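Local structure of 2-keto-3-deoxygluconate kinase (Thermotoga maritima, 2AFB) at residues A[96-101]-A[113-119]; A[259-265]-A[278-284]. The protein probably phosphorylates 2-keto-3-deoxygluconate at the expense of ATP, as a sugar kinase of the pfkB (ribokinase-like) family. All coordinates share one frame; numbering follows the deposited sequence.

Overall arrangement
Following the chain from its N terminus, contact 1 comes first: strand 99-103 runs out, the chain turns, and strand 112-116 returns beside it, so that 96-101 and 113-119 close a short hairpin loop. This hairpin forms one side of the four-stranded sheet, which also holds strands 22-26 and 38-44. Only much later does contact 2 open, where 259-265 and 278-284 pair in the hairpin of strands 261-270 and 273-283 at one end of the large nine-stranded sheet. The two loops follow in series, neither nested nor crossed. The centres of contact 1 and contact 2 lie about 28 Å apart, without touching. The first hairpin meets the second subunit, the other the third and fourth.

Contact 1 of 2, residues A[96-101]-A[113-119]; sequences RIGIYF and VVYDRAH
Arg-96 lays the end of its guanidinium against the backbone of Asp-116, pointing NH1 and NH2 at the same carbonyl oxygen. NH1 and NH2 of Arg-96 each sit 3.0 Å from Asp-116 O, which lies in the guanidinium plane, while the donors stand above the carbonyl plane. Ile-99 N donates to that oxygen too, so three N-H groups grip it. NH1 also makes a weak bond to Ala-118 O. The side chains of Arg-96 and Asp-116 cross at about a right angle, their flat groups 41° apart, and Arg-96 NH2 closes a salt bridge to Asp-116 OD2 at 3.3 Å. A bend at chi3 (-68°) turns the guanidinium toward this strand. Both charges also pair across the interface, Arg-96 with Asp-116 of the second subunit and Asp-116 with Arg-96 there. A leucine here would probably leave the Asp-116 carboxylate without its mate in the chain and its carbonyl oxygen with fewer donors.

The strands form an antiparallel hairpin in the small sheet that pfkB kinases carry as a lid, here also meeting the second subunit. Beyond Asp-116, Phe-101 N reaches Val-114 O at 3.0 Å, an oxygen lying at the edge of the Phe-101 ring. On the face that carries Tyr-100 and Tyr-115, the two rings are nearly parallel but slid apart and barely overlap. Contact comes instead from Tyr-115 CD1 against Tyr-100 CB (3.8 Å) and from Val-113 CG1 against Tyr-100 CD2 (3.6 Å).

Contact 2 of 2, residues A[259-265]-A[278-284]; sequences ATVNYWS and NRYEIHI
Arg-279 lays its guanidinium flat over the ring of Tyr-263 in a parallel stack, planes 4° apart and centres 4.0 Å apart, with NH2 above CD2 and CG. With CG anti to the backbone N (chi1 -173°) and the chain extended as far as NE, the arginine reaches over the ring, and NE continues to a salt bridge with Glu-255. Glu-281 CG comes over the opposite face of the Tyr-263 ring in a CH-pi contact, 4.1 Å from the centroid. A second CH-pi contact sets Val-261 CG2 over the centre of the His-283 imidazole, whose NE2 binds a nickel ion shared with His-283 of the third and fourth subunits.

The polar side-chain bonds are few. Tyr-263 OH donates weakly to Glu-281 OE1 at 2.7 Å. Asn-262 ND2 turns back to Val-261 O, while its OD1 accepts from Arg-254.

Backbone bonds join the strands as an antiparallel hairpin at one end of the large sheet of this ribokinase-like fold. Asn-262 with Ile-282 and Trp-264 with Tyr-280 are hydrogen-bonded pairs, and Ile-284 N adds a bond to Thr-260 O at 2.9 Å.

On the face of Asn-262, Trp-264, Tyr-280 and Ile-282 the contact is apolar: Ile-282 CD1 meets Trp-264 CB at 3.6 Å, and helix 308-322 packs against Trp-264, Tyr-280 and Ile-282. Separately, the Ile-284 CD1 methyl lies against the carboxamide of Asn-262, 3.5 Å from Asn-262 CG.

Contact 1 of 2, residues A[96-101]-A[113-119]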
loop_
_atom_site.group_PDB
_atom_site.type_symbol
_atom_site.label_atom_id
_atom_site.label_comp_id
_atom_site.label_asym_id
_atom_site.label_seq_id
_atom_site.Cartn_x
_atom_site.Cartn_y
_atom_site.Cartn_z
ATOM N N ARG A 96 -5.057 20.145 21.007
ATOM C CA ARG A 96 -5.145 19.334 19.809
ATOM C C ARG A 96 -4.749 20.158 18.586
ATOM O O ARG A 96 -4.775 21.397 18.613
ATOM C CB ARG A 96 -6.570 18.804 19.580
ATOM C CG ARG A 96 -7.603 19.862 19.139
ATOM C CD ARG A 96 -9.028 19.325 19.223
ATOM N NE ARG A 96 -9.276 18.271 18.241
ATOM C CZ ARG A 96 -9.628 18.489 16.981
ATOM N NH1 ARG A 96 -9.822 19.728 16.513
ATOM N NH2 ARG A 96 -9.810 17.468 16.182
ATOM N N ILE A 97 -4.395 19.436 17.538
ATOM C CA ILE A 97 -4.313 19.963 16.181
ATOM C C ILE A 97 -5.647 19.829 15.491
ATOM O O ILE A 97 -6.400 18.903 15.741
ATOM C CB ILE A 97 -3.230 19.282 15.343
ATOM C CG1 ILE A 97 -2.807 20.184 14.170
ATOM C CG2 ILE A 97 -3.674 17.897 14.839
ATOM C CD1 ILE A 97 -1.688 19.602 13.260
ATOM N N GLY A 98 -5.978 20.810 14.679
ATOM C CA GLY A 98 -7.157 20.728 13.842
ATOM C C GLY A 98 -6.950 19.718 12.745
ATOM O O GLY A 98 -5.811 19.427 12.350
ATOM N N ILE A 99 -8.063 19.149 12.291
ATOM C CA ILE A 99 -8.062 18.116 11.294
ATOM C C ILE A 99 -9.118 18.392 10.232
ATOM O O ILE A 99 -10.201 18.891 10.542
ATOM C CB ILE A 99 -8.451 16.715 11.905
ATOM C CG1 ILE A 99 -7.532 16.361 13.063
ATOM C CG2 ILE A 99 -8.468 15.688 10.799
ATOM C CD1 ILE A 99 -7.936 15.046 13.794
ATOM N N TYR A 100 -8.836 18.008 8.990
ATOM C CA TYR A 100 -9.895 17.822 8.042
ATOM C C TYR A 100 -9.760 16.575 7.237
ATOM O O TYR A 100 -8.646 16.149 6.925
ATOM C CB TYR A 100 -10.096 19.033 7.145
ATOM C CG TYR A 100 -9.118 19.346 6.043
ATOM C CD1 TYR A 100 -7.844 19.847 6.315
ATOM C CD2 TYR A 100 -9.494 19.200 4.705
ATOM C CE1 TYR A 100 -6.975 20.217 5.282
ATOM C CE2 TYR A 100 -8.642 19.581 3.659
ATOM C CZ TYR A 100 -7.387 20.092 3.948
ATOM O OH TYR A 100 -6.523 20.431 2.911
ATOM N N PHE A 101 -10.924 15.983 6.955
ATOM C CA PHE A 101 -11.004 14.784 6.130
ATOM C C PHE A 101 -11.424 15.244 4.758
ATOM O O PHE A 101 -12.354 16.007 4.617
ATOM C CB PHE A 101 -12.034 13.817 6.656
ATOM C CG PHE A 101 -11.766 13.343 8.053
ATOM C CD1 PHE A 101 -12.053 14.139 9.115
ATOM C CD2 PHE A 101 -11.195 12.093 8.304
ATOM C CE1 PHE A 101 -11.802 13.723 10.419
ATOM C CE2 PHE A 101 -10.951 11.674 9.612
ATOM C CZ PHE A 101 -11.237 12.515 10.665
ATOM N N VAL A 113 -15.401 17.770 2.074
ATOM C CA VAL A 113 -14.599 18.016 3.251
ATOM C C VAL A 113 -15.495 17.818 4.473
ATOM O O VAL A 113 -16.582 18.342 4.540
ATOM C CB VAL A 113 -13.993 19.447 3.306
ATOM C CG1 VAL A 113 -13.038 19.554 4.521
ATOM C CG2 VAL A 113 -13.218 19.789 2.035
ATOM N N VAL A 114 -15.020 17.031 5.409
ATOM C CA VAL A 114 -15.532 17.020 6.744
ATOM C C VAL A 114 -14.505 17.713 7.667
ATOM O O VAL A 114 -13.449 17.181 7.921
ATOM C CB VAL A 114 -15.717 15.583 7.220
ATOM C CG1 VAL A 114 -16.242 15.564 8.614
ATOM C CG2 VAL A 114 -16.660 14.808 6.268
ATOM N N TYR A 115 -14.838 18.868 8.217
ATOM C CA TYR A 115 -13.930 19.549 9.143
ATOM C C TYR A 115 -14.024 19.032 10.582
ATOM O O TYR A 115 -15.118 18.777 11.097
ATOM C CB TYR A 115 -14.212 21.081 9.168
ATOM C CG TYR A 115 -13.774 21.735 7.898
ATOM C CD1 TYR A 115 -12.408 21.948 7.634
ATOM C CD2 TYR A 115 -14.696 22.052 6.909
ATOM C CE1 TYR A 115 -11.993 22.505 6.448
ATOM C CE2 TYR A 115 -14.287 22.601 5.700
ATOM C CZ TYR A 115 -12.938 22.841 5.485
ATOM O OH TYR A 115 -12.531 23.405 4.300
ATOM N N ASP A 116 -12.874 19.020 11.251
ATOM C CA ASP A 116 -12.758 18.700 12.686
ATOM C C ASP A 116 -11.653 19.572 13.297
ATOM O O ASP A 116 -10.602 19.084 13.730
ATOM C CB ASP A 116 -12.428 17.231 12.777
ATOM C CG ASP A 116 -12.539 16.683 14.187
ATOM O OD1 ASP A 116 -13.178 17.340 15.054
ATOM O OD2 ASP A 116 -11.946 15.608 14.416
ATOM N N ARG A 117 -11.868 20.891 13.203
ATOM C CA ARG A 117 -10.865 21.893 13.520
ATOM C C ARG A 117 -11.206 22.627 14.814
ATOM O O ARG A 117 -10.374 23.298 15.392
ATOM C CB ARG A 117 -10.678 22.861 12.328
ATOM C CG ARG A 117 -11.907 23.752 12.016
ATOM C CD ARG A 117 -11.811 24.552 10.675
ATOM N NE ARG A 117 -10.488 25.121 10.503
ATOM C CZ ARG A 117 -10.061 25.688 9.373
ATOM N NH1 ARG A 117 -10.903 25.802 8.333
ATOM N NH2 ARG A 117 -8.797 26.122 9.289
ATOM N N ALA A 118 -12.406 22.450 15.318
ATOM C CA ALA A 118 -12.810 23.200 16.503
ATOM C C ALA A 118 -11.953 22.866 17.713
ATOM O O ALA A 118 -11.506 21.760 17.888
ATOM C CB ALA A 118 -14.250 22.953 16.795
ATOM N N HIS A 119 -11.669 23.868 18.508
ATOM C CA HIS A 119 -10.939 23.717 19.765
ATOM C C HIS A 119 -9.474 23.372 19.548
ATOM O O HIS A 119 -8.814 22.928 20.467
ATOM C CB HIS A 119 -11.618 22.684 20.689
ATOM C CG HIS A 119 -13.092 22.864 20.812
ATOM N ND1 HIS A 119 -13.662 23.939 21.464
ATOM C CD2 HIS A 119 -14.122 22.095 20.377
ATOM C CE1 HIS A 119 -14.980 23.832 21.411
ATOM N NE2 HIS A 119 -15.285 22.718 20.766
#

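Contact 2 of 2, residues A[259-265]-A[278-284]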
loop_
_atom_site.group_PDB
_atom_site.type_symbol
_atom_site.label_atom_id
_atom_site.label_comp_id
_atom_site.label_asym_id
_atom_site.label_seq_id
_atom_site.Cartn_x
_atom_site.Cartn_y
_atom_site.Cartn_z
ATOM N N ALA A 259 -15.476 17.716 -11.247
ATOM C CA ALA A 259 -14.388 17.584 -10.297
ATOM C C ALA A 259 -13.123 17.116 -10.978
ATOM O O ALA A 259 -12.079 17.120 -10.382
ATOM C CB ALA A 259 -14.782 16.586 -9.163
ATOM N N THR A 260 -13.232 16.674 -12.217
ATOM C CA THR A 260 -12.109 16.097 -12.965
ATOM C C THR A 260 -11.457 17.124 -13.936
ATOM O O THR A 260 -10.248 17.128 -14.099
ATOM C CB THR A 260 -12.577 14.815 -13.770
ATOM O OG1 THR A 260 -12.925 13.757 -12.857
ATOM C CG2 THR A 260 -11.452 14.288 -14.756
ATOM N N VAL A 261 -12.270 17.945 -14.584
ATOM C CA VAL A 261 -11.813 19.019 -15.495
ATOM C C VAL A 261 -12.340 20.383 -15.068
ATOM O O VAL A 261 -13.547 20.564 -14.880
ATOM C CB VAL A 261 -12.244 18.727 -16.957
ATOM C CG1 VAL A 261 -11.812 19.843 -17.935
ATOM C CG2 VAL A 261 -11.715 17.391 -17.399
ATOM N N ASN A 262 -11.411 21.332 -14.881
ATOM C CA ASN A 262 -11.715 22.752 -14.736
ATOM C C ASN A 262 -10.874 23.556 -15.761
ATOM O O ASN A 262 -9.822 23.124 -16.199
ATOM C CB ASN A 262 -11.327 23.302 -13.363
ATOM C CG ASN A 262 -12.164 22.786 -12.207
ATOM O OD1 ASN A 262 -11.905 23.179 -11.060
ATOM N ND2 ASN A 262 -13.157 21.941 -12.468
ATOM N N TYR A 263 -11.391 24.708 -16.152
ATOM C CA TYR A 263 -10.600 25.707 -16.817
ATOM C C TYR A 263 -10.121 26.650 -15.752
ATOM O O TYR A 263 -10.815 26.858 -14.750
ATOM C CB TYR A 263 -11.432 26.442 -17.837
ATOM C CG TYR A 263 -11.755 25.578 -19.021
ATOM C CD1 TYR A 263 -12.880 24.756 -19.016
ATOM C CD2 TYR A 263 -10.925 25.576 -20.143
ATOM C CE1 TYR A 263 -13.180 23.967 -20.096
ATOM C CE2 TYR A 263 -11.223 24.807 -21.241
ATOM C CZ TYR A 263 -12.353 24.000 -21.210
ATOM O OH TYR A 263 -12.652 23.224 -22.300
ATOM N N TRP A 264 -8.927 27.205 -15.943
ATOM C CA TRP A 264 -8.307 28.054 -14.914
ATOM C C TRP A 264 -7.493 29.163 -15.549
ATOM O O TRP A 264 -6.674 28.922 -16.463
ATOM C CB TRP A 264 -7.417 27.177 -14.025
ATOM C CG TRP A 264 -6.596 27.856 -12.989
ATOM C CD1 TRP A 264 -5.265 28.243 -13.106
ATOM C CD2 TRP A 264 -7.012 28.246 -11.662
ATOM N NE1 TRP A 264 -4.854 28.842 -11.921
ATOM C CE2 TRP A 264 -5.903 28.850 -11.029
ATOM C CE3 TRP A 264 -8.207 28.129 -10.941
ATOM C CZ2 TRP A 264 -5.977 29.344 -9.702
ATOM C CZ3 TRP A 264 -8.252 28.594 -9.647
ATOM C CH2 TRP A 264 -7.146 29.195 -9.046
ATOM N N SER A 265 -7.687 30.366 -15.015
ATOM C CA SER A 265 -6.949 31.548 -15.456
ATOM C C SER A 265 -7.001 32.570 -14.344
ATOM O O SER A 265 -7.738 32.390 -13.372
ATOM C CB SER A 265 -7.542 32.136 -16.735
ATOM O OG SER A 265 -8.809 32.685 -16.474
ATOM N N ASN A 278 -3.038 33.332 -19.707
ATOM C CA ASN A 278 -3.537 32.202 -20.433
ATOM C C ASN A 278 -4.521 31.384 -19.572
ATOM O O ASN A 278 -4.421 31.343 -18.348
ATOM C CB ASN A 278 -2.350 31.350 -20.856
ATOM C CG ASN A 278 -2.727 30.320 -21.870
ATOM O OD1 ASN A 278 -3.113 30.651 -23.000
ATOM N ND2 ASN A 278 -2.657 29.043 -21.472
ATOM N N ARG A 279 -5.482 30.775 -20.249
ATOM C CA ARG A 279 -6.500 29.942 -19.672
ATOM C C ARG A 279 -6.183 28.473 -19.934
ATOM O O ARG A 279 -5.995 28.063 -21.049
ATOM C CB ARG A 279 -7.839 30.296 -20.305
ATOM C CG ARG A 279 -9.046 29.599 -19.655
ATOM C CD ARG A 279 -10.337 30.304 -20.098
ATOM N NE ARG A 279 -11.529 29.457 -20.102
ATOM C CZ ARG A 279 -11.913 28.664 -21.110
ATOM N NH1 ARG A 279 -11.170 28.490 -22.212
ATOM N NH2 ARG A 279 -13.047 27.980 -20.981
ATOM N N TYR A 280 -6.158 27.679 -18.886
ATOM C CA TYR A 280 -5.710 26.293 -18.995
ATOM C C TYR A 280 -6.891 25.355 -18.776
ATOM O O TYR A 280 -7.751 25.597 -17.935
ATOM C CB TYR A 280 -4.641 26.009 -17.933
ATOM C CG TYR A 280 -3.391 26.847 -18.044
ATOM C CD1 TYR A 280 -2.335 26.438 -18.861
ATOM C CD2 TYR A 280 -3.249 28.032 -17.326
ATOM C CE1 TYR A 280 -1.160 27.194 -18.978
ATOM C CE2 TYR A 280 -2.076 28.784 -17.421
ATOM C CZ TYR A 280 -1.050 28.360 -18.262
ATOM O OH TYR A 280 0.075 29.083 -18.393
ATOM N N GLU A 281 -6.903 24.257 -19.496
ATOM C CA GLU A 281 -7.868 23.214 -19.213
ATOM C C GLU A 281 -7.128 22.139 -18.425
ATOM O O GLU A 281 -6.133 21.634 -18.882
ATOM C CB GLU A 281 -8.434 22.670 -20.520
ATOM C CG GLU A 281 -9.476 21.588 -20.313
ATOM C CD GLU A 281 -9.907 20.961 -21.595
ATOM O OE1 GLU A 281 -10.490 21.692 -22.407
ATOM O OE2 GLU A 281 -9.650 19.753 -21.791
ATOM N N ILE A 282 -7.579 21.822 -17.230
ATOM C CA ILE A 282 -6.772 21.009 -16.330
ATOM C C ILE A 282 -7.537 19.737 -16.018
ATOM O O ILE A 282 -8.700 19.814 -15.610
ATOM C CB ILE A 282 -6.533 21.772 -14.992
ATOM C CG1 ILE A 282 -5.929 23.154 -15.294
ATOM C CG2 ILE A 282 -5.678 20.939 -14.033
ATOM C CD1 ILE A 282 -5.721 24.003 -14.050
ATOM N N HIS A 283 -6.907 18.576 -16.232
ATOM C CA HIS A 283 -7.341 17.331 -15.589
ATOM C C HIS A 283 -6.669 17.308 -14.232
ATOM O O HIS A 283 -5.433 17.183 -14.123
ATOM C CB HIS A 283 -6.950 16.073 -16.365
ATOM C CG HIS A 283 -7.809 15.772 -17.546
ATOM N ND1 HIS A 283 -7.890 16.603 -18.649
ATOM C CD2 HIS A 283 -8.594 14.698 -17.818
ATOM C CE1 HIS A 283 -8.690 16.050 -19.545
ATOM N NE2 HIS A 283 -9.121 14.887 -19.070
ATOM N N ILE A 284 -7.492 17.390 -13.206
ATOM C CA ILE A 284 -7.076 17.625 -11.853
ATOM C C ILE A 284 -6.606 16.350 -11.118
ATOM O O ILE A 284 -7.256 15.323 -11.202
ATOM C CB ILE A 284 -8.295 18.270 -11.106
ATOM C CG1 ILE A 284 -8.642 19.627 -11.758
ATOM C CG2 ILE A 284 -8.022 18.419 -9.665
ATOM C CD1 ILE A 284 -9.969 20.188 -11.316
#